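Local coordinates for multisubunit Na+/H+ antiporter, D subunit (Anoxybacillus flavithermus, PDB 6Z16), which probably takes part in exchanging sodium ions for protons across the cell membrane, as one subunit of a multisubunit Mrp-type antiporter complex, at residues 37-41 against 86-90; 30-34 against 93-97; 12-16 against 114-118. One frame throughout, in Å; residues are numbered along the deposited sequence.

Interaction 1 (37-41 against 86-90)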
loop_
_atom_site.group_PDB
_atom_site.type_symbol
_atom_site.label_atom_id
_atom_site.label_comp_id
_atom_site.label_asym_id
_atom_site.label_seq_id
_atom_site.Cartn_x
_atom_site.Cartn_y
_atom_site.Cartn_z
ATOM N N THR D 37 8.092 -21.800 51.041
ATOM C CA THR D 37 7.413 -22.825 51.827
ATOM C C THR D 37 7.001 -22.290 53.196
ATOM O O THR D 37 5.917 -22.620 53.698
ATOM C CB THR D 37 8.315 -24.048 51.966
ATOM O OG1 THR D 37 8.767 -24.445 50.668
ATOM C CG2 THR D 37 7.541 -25.204 52.554
ATOM N N VAL D 38 7.844 -21.445 53.805
ATOM C CA VAL D 38 7.470 -20.808 55.070
ATOM C C VAL D 38 6.270 -19.882 54.876
ATOM O O VAL D 38 5.332 -19.874 55.691
ATOM C CB VAL D 38 8.684 -20.072 55.669
ATOM C CG1 VAL D 38 8.286 -19.244 56.873
ATOM C CG2 VAL D 38 9.748 -21.071 56.075
ATOM N N GLY D 39 6.251 -19.131 53.769
ATOM C CA GLY D 39 5.080 -18.329 53.448
ATOM C C GLY D 39 3.837 -19.154 53.166
ATOM O O GLY D 39 2.720 -18.728 53.475
ATOM N N LEU D 40 4.018 -20.352 52.604
ATOM C CA LEU D 40 2.910 -21.284 52.409
ATOM C C LEU D 40 2.312 -21.736 53.735
ATOM O O LEU D 40 1.085 -21.815 53.873
ATOM C CB LEU D 40 3.398 -22.489 51.607
ATOM C CG LEU D 40 2.416 -23.609 51.296
ATOM C CD1 LEU D 40 1.311 -23.080 50.435
ATOM C CD2 LEU D 40 3.134 -24.752 50.616
ATOM N N VAL D 41 3.171 -22.043 54.715
ATOM C CA VAL D 41 2.700 -22.446 56.044
ATOM C C VAL D 41 1.927 -21.312 56.711
ATOM O O VAL D 41 0.853 -21.528 57.294
ATOM C CB VAL D 41 3.883 -22.914 56.912
ATOM C CG1 VAL D 41 3.424 -23.242 58.313
ATOM C CG2 VAL D 41 4.547 -24.118 56.301
ATOM N N SER D 86 1.506 -28.504 54.290
ATOM C CA SER D 86 2.517 -27.456 54.371
ATOM C C SER D 86 3.620 -27.809 55.363
ATOM O O SER D 86 4.810 -27.609 55.077
ATOM C CB SER D 86 1.849 -26.147 54.771
ATOM O OG SER D 86 0.867 -25.768 53.826
ATOM N N ILE D 87 3.235 -28.344 56.526
ATOM C CA ILE D 87 4.211 -28.742 57.541
ATOM C C ILE D 87 5.087 -29.888 57.036
ATOM O O ILE D 87 6.323 -29.868 57.188
ATOM C CB ILE D 87 3.486 -29.120 58.846
ATOM C CG1 ILE D 87 2.727 -27.922 59.410
ATOM C CG2 ILE D 87 4.455 -29.664 59.863
ATOM C CD1 ILE D 87 3.601 -26.758 59.756
ATOM N N ILE D 88 4.455 -30.897 56.415
ATOM C CA ILE D 88 5.197 -32.033 55.864
ATOM C C ILE D 88 6.143 -31.573 54.762
ATOM O O ILE D 88 7.291 -32.031 54.679
ATOM C CB ILE D 88 4.222 -33.116 55.359
ATOM C CG1 ILE D 88 3.428 -33.715 56.512
ATOM C CG2 ILE D 88 4.949 -34.245 54.659
ATOM C CD1 ILE D 88 2.233 -34.517 56.052
ATOM N N ALA D 89 5.698 -30.615 53.942
ATOM C CA ALA D 89 6.517 -30.101 52.851
ATOM C C ALA D 89 7.736 -29.350 53.367
ATOM O O ALA D 89 8.832 -29.502 52.820
ATOM C CB ALA D 89 5.674 -29.197 51.956
ATOM N N LEU D 90 7.568 -28.559 54.431
ATOM C CA LEU D 90 8.698 -27.837 55.011
ATOM C C LEU D 90 9.741 -28.788 55.597
ATOM O O LEU D 90 10.951 -28.616 55.367
ATOM C CB LEU D 90 8.190 -26.869 56.074
ATOM C CG LEU D 90 9.222 -26.024 56.805
ATOM C CD1 LEU D 90 9.996 -25.170 55.830
ATOM C CD2 LEU D 90 8.514 -25.161 57.822
#
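Val-41 and Ser-86 touch where two transmembrane helices, 26-53 and 76-99, pack as an antiparallel pair in the membrane domain of this Mrp antiporter subunit, which is related to the antiporter-like subunits of complex I. The axes of the two segments approach to 9.2 Å and cross at -160°. Val-41 divides its two methyls between two partners. CG2 sits against the small Ser-86 side chain, 3.7 Å from its CB, while CG1, anti to the backbone N (chi1 176°), reaches Ile-87 CD1 at 3.8 Å. The CB of Ile-87 heads away from helix 26-53, and its folded chain brings CD1 back to meet the valine at about a right angle. One turn towards the start of helix 26-53, Thr-37 CG2 lies over the backbone of the facing helix, 3.8 Å from Leu-90 CA. Leu-40 completes the seam by setting its branch carbon CG 3.7 Å from Ser-86 OG.

No hydrogen bond joins the two segments, and each hydroxyl has its main partner in its own helix: Thr-37 OG1 in Ser-33 O, Ser-86 OG in Val-82 O. A weak bond also links Ser-86 OG to Ser-44 OG of helix 26-53. With OG1 beside its own backbone N, Thr-37 has its methyl turned to the partner, so a polar residue presents carbon to the interface. Helix 109-124 lies along both partners: its Phe-113 and Ile-117 pack on Ala-89, and Ile-117 also meets Leu-40. On the other flank of helix 76-99, Ile-88 turns to Met-334 and Ala-338 of helix 320-351. Leu-90 also belongs to a phosphatidylethanolamine pocket; its CD1 lies 4.1 Å from Thr-37 CG2, and the same methyl meets Val-38 CG2 at 4.1 Å.

Interaction 2 (30-34 against 93-97)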
loop_
_atom_site.group_PDB
_atom_site.type_symbol
_atom_site.label_atom_id
_atom_site.label_comp_id
_atom_site.label_asym_id
_atom_site.label_seq_id
_atom_site.Cartn_x
_atom_site.Cartn_y
_atom_site.Cartn_z
ATOM N N ARG D 30 17.603 -23.077 46.992
ATOM C CA ARG D 30 17.315 -23.389 48.388
ATOM C C ARG D 30 16.664 -22.217 49.107
ATOM O O ARG D 30 15.664 -22.400 49.810
ATOM C CB ARG D 30 18.600 -23.802 49.097
ATOM C CG ARG D 30 19.117 -25.139 48.656
ATOM C CD ARG D 30 20.418 -25.508 49.326
ATOM N NE ARG D 30 20.854 -26.834 48.901
ATOM C CZ ARG D 30 22.022 -27.375 49.219
ATOM N NH1 ARG D 30 22.884 -26.697 49.956
ATOM N NH2 ARG D 30 22.335 -28.589 48.794
ATOM N N VAL D 31 17.186 -21.005 48.905
ATOM C CA VAL D 31 16.676 -19.835 49.617
ATOM C C VAL D 31 15.249 -19.497 49.183
ATOM O O VAL D 31 14.369 -19.276 50.028
ATOM C CB VAL D 31 17.635 -18.644 49.433
ATOM C CG1 VAL D 31 17.015 -17.366 49.950
ATOM C CG2 VAL D 31 18.924 -18.905 50.172
ATOM N N VAL D 32 14.983 -19.503 47.870
ATOM C CA VAL D 32 13.654 -19.143 47.375
ATOM C C VAL D 32 12.624 -20.206 47.746
ATOM O O VAL D 32 11.520 -19.874 48.205
ATOM C CB VAL D 32 13.704 -18.890 45.857
ATOM C CG1 VAL D 32 12.312 -18.731 45.284
ATOM C CG2 VAL D 32 14.491 -17.637 45.572
ATOM N N SER D 33 12.974 -21.494 47.601
ATOM C CA SER D 33 12.045 -22.561 47.963
ATOM C C SER D 33 11.763 -22.586 49.464
ATOM O O SER D 33 10.614 -22.796 49.874
ATOM C CB SER D 33 12.593 -23.903 47.489
ATOM O OG SER D 33 13.831 -24.188 48.104
ATOM N N LEU D 34 12.778 -22.309 50.291
ATOM C CA LEU D 34 12.588 -22.272 51.738
ATOM C C LEU D 34 11.682 -21.120 52.157
ATOM O O LEU D 34 10.744 -21.313 52.947
ATOM C CB LEU D 34 13.947 -22.166 52.424
ATOM C CG LEU D 34 13.981 -22.119 53.948
ATOM C CD1 LEU D 34 13.380 -23.378 54.531
ATOM C CD2 LEU D 34 15.409 -21.938 54.419
ATOM N N LEU D 93 11.518 -30.550 52.835
ATOM C CA LEU D 93 12.397 -29.655 52.093
ATOM C C LEU D 93 13.720 -29.438 52.817
ATOM O O LEU D 93 14.780 -29.405 52.181
ATOM C CB LEU D 93 11.695 -28.324 51.846
ATOM C CG LEU D 93 12.486 -27.322 51.013
ATOM C CD1 LEU D 93 12.784 -27.907 49.649
ATOM C CD2 LEU D 93 11.715 -26.035 50.889
ATOM N N VAL D 94 13.687 -29.292 54.143
ATOM C CA VAL D 94 14.949 -29.129 54.865
ATOM C C VAL D 94 15.745 -30.436 54.857
ATOM O O VAL D 94 16.985 -30.437 54.704
ATOM C CB VAL D 94 14.686 -28.606 56.288
ATOM C CG1 VAL D 94 15.986 -28.377 57.021
ATOM C CG2 VAL D 94 13.893 -27.323 56.230
ATOM N N TYR D 95 15.043 -31.576 54.936
ATOM C CA TYR D 95 15.726 -32.855 54.763
ATOM C C TYR D 95 16.299 -32.990 53.356
ATOM O O TYR D 95 17.356 -33.602 53.176
ATOM C CB TYR D 95 14.774 -34.015 55.059
ATOM C CG TYR D 95 15.477 -35.348 55.196
ATOM C CD1 TYR D 95 16.029 -35.736 56.402
ATOM C CD2 TYR D 95 15.626 -36.195 54.111
ATOM C CE1 TYR D 95 16.681 -36.944 56.530
ATOM C CE2 TYR D 95 16.283 -37.395 54.231
ATOM C CZ TYR D 95 16.809 -37.762 55.438
ATOM O OH TYR D 95 17.462 -38.963 55.543
ATOM N N SER D 96 15.630 -32.402 52.359
ATOM C CA SER D 96 16.135 -32.400 50.993
ATOM C C SER D 96 17.382 -31.544 50.857
ATOM O O SER D 96 18.241 -31.843 50.021
ATOM C CB SER D 96 15.055 -31.891 50.045
ATOM O OG SER D 96 13.900 -32.699 50.105
ATOM N N PHE D 97 17.466 -30.456 51.632
ATOM C CA PHE D 97 18.685 -29.646 51.659
ATOM C C PHE D 97 19.862 -30.473 52.139
ATOM O O PHE D 97 20.958 -30.399 51.575
ATOM C CB PHE D 97 18.545 -28.433 52.583
ATOM C CG PHE D 97 17.575 -27.387 52.120
ATOM C CD1 PHE D 97 17.058 -27.390 50.841
ATOM C CD2 PHE D 97 17.200 -26.377 52.984
ATOM C CE1 PHE D 97 16.172 -26.425 50.447
ATOM C CE2 PHE D 97 16.319 -25.412 52.593
ATOM C CZ PHE D 97 15.803 -25.435 51.325
#
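Phe-97 carries this contact, its ring reaching from helix 76-99 to lie against Arg-30 and Leu-34 of helix 26-53. The helices run as an antiparallel transmembrane pair, 168° between the segment directions. The aliphatic root of Arg-30 lies over one face of the ring, toward its rim: CB stands 4.2 Å from the ring centroid of Phe-97, 25° off the normal, a CH-pi contact, and Arg-30 CG is 3.7 Å from Phe-97 CE1. The two side chains lie alongside, each pointing towards the other's backbone, with the guanidinium and ring planes 38° apart. The arginine chain is extended from CG to NE, which carries the charged group past the ring until Phe-97 O lies over one guanidinium face. Arg-30 NH2 finds its counter-charge in a salt bridge to Glu-105 of the short helix 102-106. The other face of the phenyl ring meets Leu-93 O, one turn back in its own helix, near the rim.

At the ring edge, in its plane, are Leu-34 CB and Ser-33 OG, the latter hydrogen-bonded to Gln-29 O. Leu-34 CB lies 3.9 Å from Phe-97 CZ, the two side chains crossing at about a right angle, and Leu-34 CD1 goes on to Val-94 CG2 at 4.3 Å. An alanine in place of Phe-97 would probably open a gap between the helices, leaving the Arg-30 methylenes without the face they lie over and Leu-34 CB without its neighbour at the edge. The segment axes are 11.1 Å apart, and Leu-93 adds a second bridge, its CD2 3.6 Å from Ser-33 O.

Leu-34 and Val-94 also touch a bound phosphatidylethanolamine, and Val-32 touches another. Tyr-110 of helix 109-124 packs on Arg-30, Ser-33 and Leu-93, thus touching both partners, whereas Tyr-95 points into helices 238-247 and 320-351.

Interaction 3 (12-16 against 114-118)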
loop_
_atom_site.group_PDB
_atom_site.type_symbol
_atom_site.label_atom_id
_atom_site.label_comp_id
_atom_site.label_asym_id
_atom_site.label_seq_id
_atom_site.Cartn_x
_atom_site.Cartn_y
_atom_site.Cartn_z
ATOM N N PRO D 12 2.981 -21.837 45.752
ATOM C CA PRO D 12 4.000 -22.767 45.238
ATOM C C PRO D 12 4.145 -22.705 43.732
ATOM O O PRO D 12 5.275 -22.806 43.232
ATOM C CB PRO D 12 3.495 -24.140 45.696
ATOM C CG PRO D 12 2.560 -23.875 46.759
ATOM C CD PRO D 12 1.894 -22.615 46.383
ATOM N N LEU D 13 3.032 -22.472 43.025
ATOM C CA LEU D 13 2.991 -22.441 41.565
ATOM C C LEU D 13 3.961 -21.419 40.996
ATOM O O LEU D 13 4.891 -21.780 40.260
ATOM C CB LEU D 13 1.565 -22.140 41.109
ATOM C CG LEU D 13 1.356 -22.099 39.605
ATOM C CD1 LEU D 13 1.729 -23.434 39.027
ATOM C CD2 LEU D 13 -0.077 -21.763 39.290
ATOM N N VAL D 14 3.769 -20.144 41.379
ATOM C CA VAL D 14 4.683 -19.044 41.065
ATOM C C VAL D 14 6.114 -19.417 41.398
ATOM O O VAL D 14 7.016 -19.263 40.561
ATOM C CB VAL D 14 4.258 -17.771 41.822
ATOM C CG1 VAL D 14 5.267 -16.670 41.607
ATOM C CG2 VAL D 14 2.890 -17.319 41.390
ATOM N N THR D 15 6.310 -20.030 42.574
ATOM C CA THR D 15 7.641 -20.407 43.030
ATOM C C THR D 15 8.277 -21.398 42.080
ATOM O O THR D 15 9.406 -21.182 41.621
ATOM C CB THR D 15 7.563 -20.999 44.429
ATOM O OG1 THR D 15 6.946 -20.048 45.300
ATOM C CG2 THR D 15 8.953 -21.325 44.936
ATOM N N ALA D 16 7.501 -22.411 41.669
ATOM C CA ALA D 16 8.004 -23.427 40.754
ATOM C C ALA D 16 8.413 -22.805 39.432
ATOM O O ALA D 16 9.499 -23.101 38.915
ATOM C CB ALA D 16 6.946 -24.503 40.538
ATOM N N GLN D 114 7.892 -28.322 44.193
ATOM C CA GLN D 114 6.825 -27.334 44.288
ATOM C C GLN D 114 5.634 -27.692 43.410
ATOM O O GLN D 114 4.500 -27.401 43.785
ATOM C CB GLN D 114 7.353 -25.946 43.935
ATOM C CG GLN D 114 8.378 -25.397 44.909
ATOM C CD GLN D 114 7.792 -25.054 46.255
ATOM O OE1 GLN D 114 6.706 -24.492 46.348
ATOM N NE2 GLN D 114 8.508 -25.400 47.315
ATOM N N PHE D 115 5.855 -28.358 42.270
ATOM C CA PHE D 115 4.716 -28.797 41.464
ATOM C C PHE D 115 3.939 -29.917 42.142
ATOM O O PHE D 115 2.710 -29.981 42.007
ATOM C CB PHE D 115 5.145 -29.246 40.065
ATOM C CG PHE D 115 5.407 -28.117 39.113
ATOM C CD1 PHE D 115 4.372 -27.293 38.709
ATOM C CD2 PHE D 115 6.657 -27.939 38.547
ATOM C CE1 PHE D 115 4.598 -26.266 37.827
ATOM C CE2 PHE D 115 6.891 -26.916 37.659
ATOM C CZ PHE D 115 5.859 -26.079 37.297
ATOM N N LEU D 116 4.626 -30.791 42.882
ATOM C CA LEU D 116 3.920 -31.815 43.645
ATOM C C LEU D 116 3.062 -31.202 44.742
ATOM O O LEU D 116 1.916 -31.631 44.960
ATOM C CB LEU D 116 4.914 -32.810 44.235
ATOM C CG LEU D 116 4.325 -33.935 45.077
ATOM C CD1 LEU D 116 3.341 -34.738 44.265
ATOM C CD2 LEU D 116 5.434 -34.826 45.578
ATOM N N ILE D 117 3.582 -30.179 45.428
ATOM C CA ILE D 117 2.750 -29.595 46.478
ATOM C C ILE D 117 1.640 -28.733 45.877
ATOM O O ILE D 117 0.566 -28.605 46.480
ATOM C CB ILE D 117 3.585 -28.847 47.540
ATOM C CG1 ILE D 117 4.268 -27.614 46.983
ATOM C CG2 ILE D 117 4.626 -29.776 48.141
ATOM C CD1 ILE D 117 4.959 -26.796 48.031
ATOM N N VAL D 118 1.840 -28.202 44.658
ATOM C CA VAL D 118 0.750 -27.581 43.896
ATOM C C VAL D 118 -0.365 -28.582 43.641
ATOM O O VAL D 118 -1.546 -28.290 43.863
ATOM C CB VAL D 118 1.271 -27.001 42.566
ATOM C CG1 VAL D 118 0.126 -26.699 41.615
ATOM C CG2 VAL D 118 1.958 -25.732 42.799
#
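Ala-16 and Gln-114, whose CA atoms are 5.4 Å apart, mark the close pass of helices 7-18 and 109-124, which run antiparallel with segment axes 8.5 Å apart and 156° between their directions. Ala-16 CB is centred over one face of the Phe-115 ring, 3.7 Å from the centroid and 11° off the normal, a CH-pi contact. The same methyl meets Gln-114 CB at 3.7 Å. Pro-12, at a kink where its N makes no bond to the preceding turn, presents CB to Val-118 CG2 at 3.6 Å and to Ile-117 CG1 at 3.8 Å. Bent at chi2 (-69°), the Gln-114 chain folds its amide alongside Pro-12 and crosses Thr-15, with OE1 beside Pro-12 CB; NE2 makes a weak hydrogen bond to Thr-37 OG1 of helix 26-53. Leu-13, Phe-115 and Val-118 also pack on Cys-798, Ile-802 and Phe-795 of a neighbouring subunit. With no hydrogen bond across and every touching residue buried, cohesion here rests on the fit of apolar groups, while the bond from the one side-chain amide in the seam to a third helix is weak.

How the interactions relate
Interactions 1 and 2 are successive zones of one helix pair, 26-53 with 76-99, their centres 10 Å apart; Thr-37 OG1 lies 3.4 Å from Leu-93 CD2, and Leu-90 CD1 is 4.0 Å from Leu-34 CD1. Leu-34, Leu-90 and Val-94 belong to the same phosphatidylethanolamine pocket, which therefore spans both contacts. Interaction 3 brings in helices 7-18 and 109-124, centred 11 Å from interaction 1 and 13 Å from interaction 2. It meets the first through Leu-40, whose CD2 is 3.8 Å from Ile-117 CD1 and whose CD1 is 4.0 Å from Pro-12 CG. Thus four helices form one continuous packed group, with lipid touching interactions 1 and 2.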